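Local coordinates for protein arginase, mitochondrial (Medicago truncatula, PDB 6VSS) that hydrolyses L-arginine to urea and L-ornithine at a two-manganese site, and also converts agmatine to urea and putrescine, at residues V69-H74 against N136-S141; I162-V167 against G210-R215; H191-E194 against H200-P203. All blocks are in the same frame, centred on the assembly; numbering follows the deposited sequence.

Contact 1 of 3, residues V69-H74 against N136-S141; sequences VPLGHH and NVISES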
ATOM      1  N   VAL B  69     -19.179  20.330  -4.615  1.00 27.78           N
ATOM      2  CA  VAL B  69     -20.290  19.921  -3.712  1.00 28.66           C
ATOM      3  C   VAL B  69     -19.794  18.690  -2.963  1.00 29.43           C
ATOM      4  O   VAL B  69     -20.006  17.559  -3.413  1.00 28.14           O
ATOM      5  CB  VAL B  69     -21.578  19.695  -4.513  1.00 28.75           C
ATOM      6  CG1 VAL B  69     -22.746  19.436  -3.585  1.00 29.29           C
ATOM      7  CG2 VAL B  69     -21.859  20.855  -5.463  1.00 28.34           C
ATOM      8  N   PRO B  70     -19.022  18.941  -1.867  1.00 29.58           N
ATOM      9  CA  PRO B  70     -18.419  17.897  -1.036  1.00 29.31           C
ATOM     10  C   PRO B  70     -19.445  17.227  -0.101  1.00 31.03           C
ATOM     11  O   PRO B  70     -19.459  17.493   1.043  1.00 30.83           O
ATOM     12  CB  PRO B  70     -17.369  18.679  -0.251  1.00 29.58           C
ATOM     13  CG  PRO B  70     -18.003  20.064  -0.112  1.00 29.54           C
ATOM     14  CD  PRO B  70     -18.652  20.307  -1.447  1.00 29.20           C
ATOM     15  N   LEU B  71     -20.295  16.390  -0.690  1.00 30.55           N
ATOM     16  CA  LEU B  71     -21.430  15.683  -0.068  1.00 31.57           C
ATOM     17  C   LEU B  71     -21.279  14.190  -0.345  1.00 31.12           C
ATOM     18  O   LEU B  71     -21.180  13.787  -1.531  1.00 29.91           O
ATOM     19  CB  LEU B  71     -22.675  16.269  -0.710  1.00 32.63           C
ATOM     20  CG  LEU B  71     -23.994  15.748  -0.192  1.00 33.83           C
ATOM     21  CD1 LEU B  71     -25.086  16.747  -0.528  1.00 34.64           C
ATOM     22  CD2 LEU B  71     -24.300  14.360  -0.762  1.00 32.40           C
ATOM     23  N   GLY B  72     -21.205  13.401   0.730  1.00 31.64           N
ATOM     24  CA  GLY B  72     -21.028  11.938   0.712  1.00 30.90           C
ATOM     25  C   GLY B  72     -22.162  11.257   1.403  1.00 31.87           C
ATOM     26  O   GLY B  72     -22.231  10.011   1.300  1.00 30.94           O
ATOM     27  N   HIS B  73     -23.069  12.012   2.045  1.00 33.76           N
ATOM     28  CA  HIS B  73     -23.995  11.374   3.018  1.00 37.22           C
ATOM     29  C   HIS B  73     -25.136  10.627   2.291  1.00 37.92           C
ATOM     30  O   HIS B  73     -25.999  10.042   2.974  1.00 38.33           O
ATOM     31  CB  HIS B  73     -24.460  12.355   4.088  1.00 37.65           C
ATOM     32  CG  HIS B  73     -25.435  13.379   3.604  1.00 39.24           C
ATOM     33  ND1 HIS B  73     -25.028  14.503   2.951  1.00 38.73           N
ATOM     34  CD2 HIS B  73     -26.781  13.457   3.746  1.00 40.48           C
ATOM     35  CE1 HIS B  73     -26.092  15.224   2.651  1.00 42.30           C
ATOM     36  NE2 HIS B  73     -27.199  14.610   3.156  1.00 41.90           N
ATOM     37  N   HIS B  74     -25.177  10.674   0.971  1.00 37.17           N
ATOM     38  CA  HIS B  74     -26.252  10.033   0.172  1.00 40.19           C
ATOM     39  C   HIS B  74     -25.730   8.706  -0.371  1.00 38.39           C
ATOM     40  O   HIS B  74     -26.491   8.020  -1.010  1.00 39.97           O
ATOM     41  CB  HIS B  74     -26.777  11.009  -0.914  1.00 41.70           C
ATOM     42  CG  HIS B  74     -27.659  12.063  -0.345  1.00 43.86           C
ATOM     43  ND1 HIS B  74     -28.433  11.846   0.793  1.00 47.20           N
ATOM     44  CD2 HIS B  74     -27.865  13.352  -0.692  1.00 48.00           C
ATOM     45  CE1 HIS B  74     -29.097  12.939   1.101  1.00 48.13           C
ATOM     46  NE2 HIS B  74     -28.754  13.893   0.215  1.00 47.37           N
ATOM     47  N   ASN B 136     -31.792  22.362  -2.410  1.00 35.11           N
ATOM     48  CA  ASN B 136     -32.158  23.730  -2.842  1.00 35.22           C
ATOM     49  C   ASN B 136     -30.911  24.614  -2.827  1.00 33.64           C
ATOM     50  O   ASN B 136     -30.724  25.376  -3.736  1.00 30.69           O
ATOM     51  CB  ASN B 136     -33.275  24.294  -1.966  1.00 39.62           C
ATOM     52  CG  ASN B 136     -34.653  23.857  -2.417  1.00 44.01           C
ATOM     53  OD1 ASN B 136     -34.811  23.270  -3.475  1.00 49.34           O
ATOM     54  ND2 ASN B 136     -35.659  24.129  -1.616  1.00 44.55           N
ATOM     55  N   VAL B 137     -30.085  24.479  -1.798  1.00 33.97           N
ATOM     56  CA  VAL B 137     -28.851  25.297  -1.661  1.00 33.80           C
ATOM     57  C   VAL B 137     -27.869  24.916  -2.782  1.00 32.49           C
ATOM     58  O   VAL B 137     -27.198  25.823  -3.319  1.00 30.36           O
ATOM     59  CB  VAL B 137     -28.216  25.126  -0.266  1.00 34.38           C
ATOM     60  CG1 VAL B 137     -26.767  25.565  -0.285  1.00 34.85           C
ATOM     61  CG2 VAL B 137     -29.001  25.875   0.809  1.00 34.29           C
ATOM     62  N   ILE B 138     -27.798  23.642  -3.162  1.00 32.39           N
ATOM     63  CA  ILE B 138     -26.897  23.205  -4.273  1.00 32.43           C
ATOM     64  C   ILE B 138     -27.397  23.834  -5.588  1.00 32.51           C
ATOM     65  O   ILE B 138     -26.571  24.350  -6.384  1.00 31.56           O
ATOM     66  CB  ILE B 138     -26.839  21.675  -4.335  1.00 32.81           C
ATOM     67  CG1 ILE B 138     -26.032  21.108  -3.158  1.00 34.92           C
ATOM     68  CG2 ILE B 138     -26.259  21.228  -5.655  1.00 32.16           C
ATOM     69  CD1 ILE B 138     -26.341  19.631  -2.848  1.00 34.33           C
ATOM     70  N   SER B 139     -28.710  23.840  -5.801  1.00 33.27           N
ATOM     71  CA  SER B 139     -29.338  24.433  -7.021  1.00 34.24           C
ATOM     72  C   SER B 139     -29.011  25.932  -7.089  1.00 34.16           C
ATOM     73  O   SER B 139     -28.673  26.422  -8.190  1.00 32.42           O
ATOM     74  CB  SER B 139     -30.843  24.219  -7.075  1.00 34.03           C
ATOM     75  OG  SER B 139     -31.165  22.841  -7.199  1.00 34.62           O
ATOM     76  N   GLU B 140     -29.237  26.667  -5.988  1.00 34.35           N
ATOM     77  CA  GLU B 140     -28.970  28.132  -5.953  1.00 33.79           C
ATOM     78  C   GLU B 140     -27.508  28.353  -6.310  1.00 31.74           C
ATOM     79  O   GLU B 140     -27.230  29.201  -7.144  1.00 29.85           O
ATOM     80  CB  GLU B 140     -29.257  28.719  -4.584  1.00 37.47           C
ATOM     81  CG  GLU B 140     -30.715  28.674  -4.188  1.00 40.37           C
ATOM     82  CD  GLU B 140     -31.681  29.362  -5.131  1.00 45.12           C
ATOM     83  OE1 GLU B 140     -31.277  30.346  -5.776  1.00 49.04           O
ATOM     84  OE2 GLU B 140     -32.832  28.890  -5.243  1.00 52.38           O
ATOM     85  N   SER B 141     -26.596  27.554  -5.748  1.00 30.49           N
ATOM     86  CA  SER B 141     -25.152  27.621  -6.063  1.00 30.32           C
ATOM     87  C   SER B 141     -24.933  27.533  -7.568  1.00 29.81           C
ATOM     88  O   SER B 141     -24.254  28.426  -8.127  1.00 29.56           O
ATOM     89  CB  SER B 141     -24.390  26.586  -5.314  1.00 30.66           C
ATOM     90  OG  SER B 141     -24.456  26.919  -3.929  1.00 31.44           O
TER

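Contact 2 of 3, residues I162-V167 against G210-R215; sequences ISFPVV and GGYARR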
ATOM      1  N   ILE B 162     -25.938  14.495  -6.272  1.00 27.21           N
ATOM      2  CA  ILE B 162     -25.841  15.953  -6.539  1.00 27.95           C
ATOM      3  C   ILE B 162     -26.330  16.254  -7.967  1.00 27.50           C
ATOM      4  O   ILE B 162     -26.834  17.367  -8.221  1.00 30.06           O
ATOM      5  CB  ILE B 162     -24.406  16.453  -6.263  1.00 27.61           C
ATOM      6  CG1 ILE B 162     -23.412  15.890  -7.272  1.00 27.18           C
ATOM      7  CG2 ILE B 162     -23.967  16.167  -4.837  1.00 27.36           C
ATOM      8  CD1 ILE B 162     -22.128  16.570  -7.210  1.00 27.04           C
ATOM      9  N   SER B 163     -26.281  15.313  -8.890  1.00 27.72           N
ATOM     10  CA  SER B 163     -26.611  15.613 -10.308  1.00 27.65           C
ATOM     11  C   SER B 163     -28.082  16.041 -10.385  1.00 28.22           C
ATOM     12  O   SER B 163     -28.397  16.891 -11.201  1.00 26.79           O
ATOM     13  CB  SER B 163     -26.328  14.458 -11.208  1.00 29.21           C
ATOM     14  OG  SER B 163     -24.939  14.161 -11.307  1.00 28.17           O
ATOM     15  N   PHE B 164     -28.949  15.522  -9.503  1.00 29.79           N
ATOM     16  CA  PHE B 164     -30.387  15.918  -9.512  1.00 30.29           C
ATOM     17  C   PHE B 164     -30.485  17.426  -9.331  1.00 30.72           C
ATOM     18  O   PHE B 164     -30.906  18.103 -10.268  1.00 29.22           O
ATOM     19  CB  PHE B 164     -31.254  15.139  -8.529  1.00 30.75           C
ATOM     20  CG  PHE B 164     -32.586  15.778  -8.256  1.00 31.68           C
ATOM     21  CD1 PHE B 164     -33.459  16.102  -9.293  1.00 33.94           C
ATOM     22  CD2 PHE B 164     -33.010  16.005  -6.959  1.00 33.08           C
ATOM     23  CE1 PHE B 164     -34.711  16.676  -9.031  1.00 34.22           C
ATOM     24  CE2 PHE B 164     -34.273  16.543  -6.698  1.00 34.32           C
ATOM     25  CZ  PHE B 164     -35.109  16.893  -7.736  1.00 33.82           C
ATOM     26  N   PRO B 165     -30.107  17.997  -8.154  1.00 30.97           N
ATOM     27  CA  PRO B 165     -30.173  19.445  -7.941  1.00 30.85           C
ATOM     28  C   PRO B 165     -29.374  20.299  -8.941  1.00 30.44           C
ATOM     29  O   PRO B 165     -29.812  21.431  -9.252  1.00 29.46           O
ATOM     30  CB  PRO B 165     -29.598  19.661  -6.523  1.00 31.32           C
ATOM     31  CG  PRO B 165     -29.031  18.317  -6.084  1.00 30.85           C
ATOM     32  CD  PRO B 165     -29.756  17.287  -6.922  1.00 30.78           C
ATOM     33  N   VAL B 166     -28.255  19.775  -9.452  1.00 28.22           N
ATOM     34  CA  VAL B 166     -27.475  20.494 -10.496  1.00 28.32           C
ATOM     35  C   VAL B 166     -28.326  20.551 -11.770  1.00 28.78           C
ATOM     36  O   VAL B 166     -28.482  21.625 -12.339  1.00 29.19           O
ATOM     37  CB  VAL B 166     -26.121  19.827 -10.765  1.00 29.01           C
ATOM     38  CG1 VAL B 166     -25.324  20.587 -11.798  1.00 29.17           C
ATOM     39  CG2 VAL B 166     -25.365  19.642  -9.476  1.00 29.85           C
ATOM     40  N   VAL B 167     -28.852  19.423 -12.216  1.00 28.97           N
ATOM     41  CA  VAL B 167     -29.525  19.393 -13.537  1.00 29.71           C
ATOM     42  C   VAL B 167     -30.864  20.141 -13.412  1.00 31.27           C
ATOM     43  O   VAL B 167     -31.231  20.842 -14.356  1.00 30.84           O
ATOM     44  CB  VAL B 167     -29.640  17.957 -14.035  1.00 29.47           C
ATOM     45  CG1 VAL B 167     -30.680  17.828 -15.119  1.00 30.60           C
ATOM     46  CG2 VAL B 167     -28.266  17.436 -14.479  1.00 30.01           C
ATOM     47  N   GLY B 210     -38.956  14.648 -13.095  1.00 41.55           N
ATOM     48  CA  GLY B 210     -39.128  16.108 -13.195  1.00 40.75           C
ATOM     49  C   GLY B 210     -39.243  16.594 -14.627  1.00 42.43           C
ATOM     50  O   GLY B 210     -39.500  17.799 -14.817  1.00 42.10           O
ATOM     51  N   GLY B 211     -39.060  15.700 -15.608  1.00 43.05           N
ATOM     52  CA  GLY B 211     -38.938  16.058 -17.036  1.00 41.35           C
ATOM     53  C   GLY B 211     -37.846  17.082 -17.236  1.00 41.35           C
ATOM     54  O   GLY B 211     -37.982  17.920 -18.080  1.00 42.70           O
ATOM     55  N   TYR B 212     -36.780  17.073 -16.449  1.00 40.94           N
ATOM     56  CA  TYR B 212     -35.703  18.089 -16.587  1.00 39.84           C
ATOM     57  C   TYR B 212     -34.829  17.699 -17.761  1.00 37.81           C
ATOM     58  O   TYR B 212     -34.116  18.534 -18.246  1.00 36.23           O
ATOM     59  CB  TYR B 212     -34.888  18.216 -15.301  1.00 40.64           C
ATOM     60  CG  TYR B 212     -35.696  18.714 -14.133  1.00 41.28           C
ATOM     61  CD1 TYR B 212     -36.233  19.992 -14.157  1.00 40.34           C
ATOM     62  CD2 TYR B 212     -35.948  17.906 -13.028  1.00 41.23           C
ATOM     63  CE1 TYR B 212     -36.969  20.476 -13.094  1.00 39.79           C
ATOM     64  CE2 TYR B 212     -36.684  18.384 -11.951  1.00 41.13           C
ATOM     65  CZ  TYR B 212     -37.198  19.671 -11.995  1.00 39.59           C
ATOM     66  OH  TYR B 212     -37.938  20.166 -10.969  1.00 36.55           O
ATOM     67  N   ALA B 213     -34.886  16.437 -18.174  1.00 39.05           N
ATOM     68  CA  ALA B 213     -34.067  15.882 -19.278  1.00 38.80           C
ATOM     69  C   ALA B 213     -34.982  15.225 -20.314  1.00 39.96           C
ATOM     70  O   ALA B 213     -36.040  14.715 -19.911  1.00 39.75           O
ATOM     71  CB  ALA B 213     -33.050  14.918 -18.744  1.00 38.14           C
ATOM     72  N   ARG B 214     -34.600  15.284 -21.594  1.00 40.32           N
ATOM     73  CA  ARG B 214     -35.317  14.582 -22.692  1.00 40.65           C
ATOM     74  C   ARG B 214     -34.590  13.266 -22.973  1.00 38.30           C
ATOM     75  O   ARG B 214     -35.022  12.263 -22.474  1.00 38.53           O
ATOM     76  CB  ARG B 214     -35.407  15.496 -23.908  1.00 42.18           C
ATOM     77  CG  ARG B 214     -36.069  14.862 -25.123  1.00 43.31           C
ATOM     78  CD  ARG B 214     -36.073  15.857 -26.264  1.00 44.59           C
ATOM     79  NE  ARG B 214     -34.706  16.096 -26.697  1.00 44.03           N
ATOM     80  CZ  ARG B 214     -34.346  16.417 -27.917  1.00 44.04           C
ATOM     81  NH1 ARG B 214     -35.266  16.570 -28.859  1.00 45.37           N
ATOM     82  NH2 ARG B 214     -33.062  16.590 -28.184  1.00 44.43           N
ATOM     83  N   ARG B 215     -33.476  13.303 -23.684  1.00 36.12           N
ATOM     84  CA  ARG B 215     -32.605  12.137 -23.869  1.00 34.61           C
ATOM     85  C   ARG B 215     -31.685  11.995 -22.657  1.00 34.35           C
ATOM     86  O   ARG B 215     -31.343  13.004 -21.990  1.00 34.54           O
ATOM     87  CB  ARG B 215     -31.846  12.297 -25.176  1.00 36.40           C
ATOM     88  CG  ARG B 215     -32.778  12.352 -26.383  1.00 37.60           C
ATOM     89  CD  ARG B 215     -32.009  12.355 -27.682  1.00 38.95           C
ATOM     90  NE  ARG B 215     -31.229  11.146 -27.832  1.00 40.22           N
ATOM     91  CZ  ARG B 215     -30.160  11.033 -28.609  1.00 40.74           C
ATOM     92  NH1 ARG B 215     -29.718  12.055 -29.329  1.00 42.60           N
ATOM     93  NH2 ARG B 215     -29.536   9.879 -28.677  1.00 40.62           N
TER

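Contact 3 of 3, residues H191-E194 against H200-P203; sequences HDFE and HASP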
ATOM      1  N   HIS B 191     -36.354   3.946  -8.228  1.00 45.76           N
ATOM      2  CA  HIS B 191     -37.479   4.802  -7.761  1.00 47.82           C
ATOM      3  C   HIS B 191     -37.299   5.039  -6.264  1.00 47.66           C
ATOM      4  O   HIS B 191     -37.599   6.142  -5.812  1.00 46.07           O
ATOM      5  CB  HIS B 191     -38.846   4.185  -8.058  1.00 51.78           C
ATOM      6  CG  HIS B 191     -39.977   4.973  -7.484  1.00 56.60           C
ATOM      7  ND1 HIS B 191     -40.217   6.299  -7.836  1.00 59.69           N
ATOM      8  CD2 HIS B 191     -40.932   4.638  -6.595  1.00 58.31           C
ATOM      9  CE1 HIS B 191     -41.277   6.733  -7.200  1.00 61.69           C
ATOM     10  NE2 HIS B 191     -41.730   5.735  -6.426  1.00 60.75           N
ATOM     11  N   ASP B 192     -36.749   4.053  -5.553  1.00 49.37           N
ATOM     12  CA  ASP B 192     -36.827   3.957  -4.069  1.00 50.08           C
ATOM     13  C   ASP B 192     -35.683   3.059  -3.588  1.00 49.14           C
ATOM     14  O   ASP B 192     -35.821   1.838  -3.564  1.00 51.93           O
ATOM     15  CB  ASP B 192     -38.221   3.469  -3.653  1.00 51.18           C
ATOM     16  CG  ASP B 192     -38.482   3.380  -2.163  1.00 53.91           C
ATOM     17  OD1 ASP B 192     -37.625   3.823  -1.364  1.00 53.66           O
ATOM     18  OD2 ASP B 192     -39.563   2.886  -1.815  1.00 55.50           O
ATOM     19  N   PHE B 193     -34.582   3.685  -3.211  1.00 49.29           N
ATOM     20  CA  PHE B 193     -33.382   3.063  -2.609  1.00 48.48           C
ATOM     21  C   PHE B 193     -33.372   3.409  -1.114  1.00 50.51           C
ATOM     22  O   PHE B 193     -32.993   4.573  -0.777  1.00 49.72           O
ATOM     23  CB  PHE B 193     -32.116   3.561  -3.318  1.00 47.12           C
ATOM     24  CG  PHE B 193     -30.904   2.724  -3.004  1.00 44.67           C
ATOM     25  CD1 PHE B 193     -30.203   2.912  -1.826  1.00 44.05           C
ATOM     26  CD2 PHE B 193     -30.515   1.701  -3.842  1.00 45.05           C
ATOM     27  CE1 PHE B 193     -29.119   2.101  -1.522  1.00 44.95           C
ATOM     28  CE2 PHE B 193     -29.423   0.894  -3.537  1.00 44.51           C
ATOM     29  CZ  PHE B 193     -28.731   1.093  -2.380  1.00 43.82           C
ATOM     30  N   GLU B 194     -33.803   2.445  -0.278  1.00 52.56           N
ATOM     31  CA  GLU B 194     -33.750   2.451   1.214  1.00 52.15           C
ATOM     32  C   GLU B 194     -34.544   3.658   1.746  1.00 53.11           C
ATOM     33  O   GLU B 194     -34.060   4.304   2.685  1.00 54.38           O
ATOM     34  CB  GLU B 194     -32.286   2.445   1.677  1.00 52.79           C
ATOM     35  CG  GLU B 194     -31.483   1.235   1.217  1.00 53.93           C
ATOM     36  CD  GLU B 194     -30.071   1.110   1.792  1.00 57.41           C
ATOM     37  OE1 GLU B 194     -29.796   1.770   2.809  1.00 61.28           O
ATOM     38  OE2 GLU B 194     -29.241   0.342   1.247  1.00 54.47           O
ATOM     39  N   HIS B 200     -27.769   8.346  -3.982  1.00 37.37           N
ATOM     40  CA  HIS B 200     -26.842   8.443  -5.138  1.00 35.98           C
ATOM     41  C   HIS B 200     -27.202   7.435  -6.231  1.00 36.72           C
ATOM     42  O   HIS B 200     -26.593   7.507  -7.311  1.00 39.31           O
ATOM     43  CB  HIS B 200     -25.404   8.319  -4.673  1.00 34.71           C
ATOM     44  CG  HIS B 200     -24.929   6.956  -4.338  1.00 34.12           C
ATOM     45  ND1 HIS B 200     -23.583   6.647  -4.365  1.00 32.27           N
ATOM     46  CD2 HIS B 200     -25.567   5.832  -3.953  1.00 34.96           C
ATOM     47  CE1 HIS B 200     -23.403   5.401  -3.995  1.00 32.19           C
ATOM     48  NE2 HIS B 200     -24.587   4.886  -3.716  1.00 34.01           N
ATOM     49  N   ALA B 201     -28.229   6.606  -5.990  1.00 38.25           N
ATOM     50  CA  ALA B 201     -28.750   5.560  -6.894  1.00 37.90           C
ATOM     51  C   ALA B 201     -30.118   5.940  -7.509  1.00 36.94           C
ATOM     52  O   ALA B 201     -30.682   5.066  -8.219  1.00 35.44           O
ATOM     53  CB  ALA B 201     -28.848   4.268  -6.094  1.00 38.94           C
ATOM     54  N   SER B 202     -30.665   7.129  -7.206  1.00 37.16           N
ATOM     55  CA  SER B 202     -31.925   7.696  -7.783  1.00 36.29           C
ATOM     56  C   SER B 202     -31.786   9.078  -8.421  1.00 34.66           C
ATOM     57  O   SER B 202     -32.797   9.642  -8.847  1.00 34.32           O
ATOM     58  CB  SER B 202     -32.967   7.754  -6.727  1.00 37.05           C
ATOM     59  OG  SER B 202     -33.122   6.445  -6.230  1.00 38.48           O
ATOM     60  N   PRO B 203     -30.587   9.691  -8.580  1.00 33.45           N
ATOM     61  CA  PRO B 203     -30.560  11.030  -9.136  1.00 32.97           C
ATOM     62  C   PRO B 203     -31.340  11.058 -10.439  1.00 33.26           C
ATOM     63  O   PRO B 203     -32.057  11.986 -10.661  1.00 34.00           O
ATOM     64  CB  PRO B 203     -29.085  11.364  -9.335  1.00 32.21           C
ATOM     65  CG  PRO B 203     -28.320  10.057  -9.131  1.00 31.56           C
ATOM     66  CD  PRO B 203     -29.225   9.199  -8.274  1.00 32.10           C
TER

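Contact 1 of 3, residues V69-H74 against N136-S141
In the arginase α/β fold, Val69 and Leu71, at and just beyond strand 63-69 of the parallel sheet, meet Ile138 of helix 131-146, which packs against one side of that sheet. The contact is small, buried and wholly apolar. Ile138 points at the loop, and its CD1 sits 3.7 Å from Val69 CG1 and 3.9 Å from Leu71 CD1, so one methyl group touches both residues. Its CG1 lies against the same Val69 methyl, giving that pair two carbon contacts where Leu71 has one. The Val69 and Ile138 side chains meet at a slant, whereas Leu71 comes across Ile138 at about a right angle. Val69 CG1 stands anti to the backbone N (chi1 -173°), which turns that branch to the helix. Between Val69 and Leu71, Pro70 is the centre of an inverse gamma turn, with a weak bond from Leu71 N to Val69 O; on both sides of the bend the side chain sets out from CA toward the helix. Ile121 of helix 121-125 also packs on Val69 and Leu71. Farther along helix 131-146, Ser141 OG and Ser141 N approach Val137 O from opposite faces of its carbonyl plane, with the hydroxyl 3.0 Å away.

Contact 2 of 3, residues I162-V167 against G210-R215
Phe164 and Tyr212 come together through one ring carbon each, Phe164 CE1 3.9 Å from Tyr212 CE2. The two planes are inclined by about 50°, so this is neither a parallel stack nor a T-shaped one. From the phenylalanine's side, Tyr212 CE2 arrives at the ring edge, close to the ring plane; from the tyrosine's side, Phe164 CE1 comes in obliquely. Phe164 does not leave the helix aimed straight at its partner: its CG lies anti to the backbone N (chi1 164°), and it is the far part of the ring that closes on Tyr212. Tyr212, by contrast, sets out from CA toward the helix. Its CB packs on the helix one turn later, 4.2 Å from Val167 CG1, so the tyrosine touches the helix with both its root and its ring.

In the fold, this joins helix 163-174, which leads into strand 178-183, to the connection between helix 203-209 and strand 213-221. Those two strands are neighbours in the parallel sheet, and helix 203-209 makes the β-α-β crossover between them. The helix finishes in a Schellman motif, with Gly211 taking the positive phi (54°). At this helix end Gly210 O lies over the centre of the Tyr212 ring, 3.8 Å above its plane, so the backbone sits against one face of the ring, while CE2 meets Phe164.

Arg168, Ser171 and Glu172 extend the helix surface under Tyr212. Ile207 of helix 203-209 packs on Val167, and Arg206 lies against Phe164, whose side chain is about 9 Å from that of Asp188, a ligand of one manganese ion.

Contact 3 of 3, residues H191-E194 against H200-P203
Phe193 reaches from one limb of the loop between strand 178-183 and helix 203-209 onto Ala201 and Ser202 of the other. Its CB is the part nearest Ser202, 4.2 Å from OG, a van der Waals approach and not a polar one, because that hydroxyl is hydrogen-bonded to Tyr190 O. With CG anti to the backbone N (chi1 -165°), the ring then passes over Ala201. CG lies 4.0 Å from Ala201 CB, and CD2, on the nearer flank of the ring, closes to 3.8 Å from the same methyl. Farther out, CE2 is still 4.3 Å from Ala201 CB, while CD1, CE1 and the tip CZ stand farther off, so the CG-CD2-CE2 flank is the part of the ring closest to the methyl. The methyl makes an off-centre CH-pi contact, 4.3 Å from the ring centroid and 30° off its normal. Beyond Ala201, the phenylalanine is also packed by Ser76 and Ser199, and Tyr190 meets it edge-to-face.

At the other end of the contact, the backbone of His191 and Asp192 runs past Ser202 OG without bonding to it. Ser202 occupies the N-cap position of helix 203-209, but its side chain makes no capping bond. No hydrogen bond links the two short segments directly. Tyr190 and Ser76, two of the residues round Phe193, bind L-ornithine, and Glu194 probably contributes to substrate binding. This is a loop that carries substrate-binding residues of the arginase active site and probably borders its entrance.

Overall arrangement
Contacts 1 and 2 lie side by side, their centres about 14 Å apart. Ile138 of contact 1 packs its CG2 against Pro165 CB of contact 2 at 3.8 Å, and Ser139 OG is probably hydrogen-bonded to Pro165 O at 2.8 Å. Contact 3 belongs to the chain between the two segments of contact 2, and meets it where Phe164 CB lies 3.9 Å from Pro203 O. It also joins contact 1, through a probable bond from His200 N to His74 O at 3.3 Å. The manganese site is nearest contact 3: a metal ion lies about 7 Å from the Ala201 side chain, against about 11 Å from Phe164 and 12 Å from Leu71.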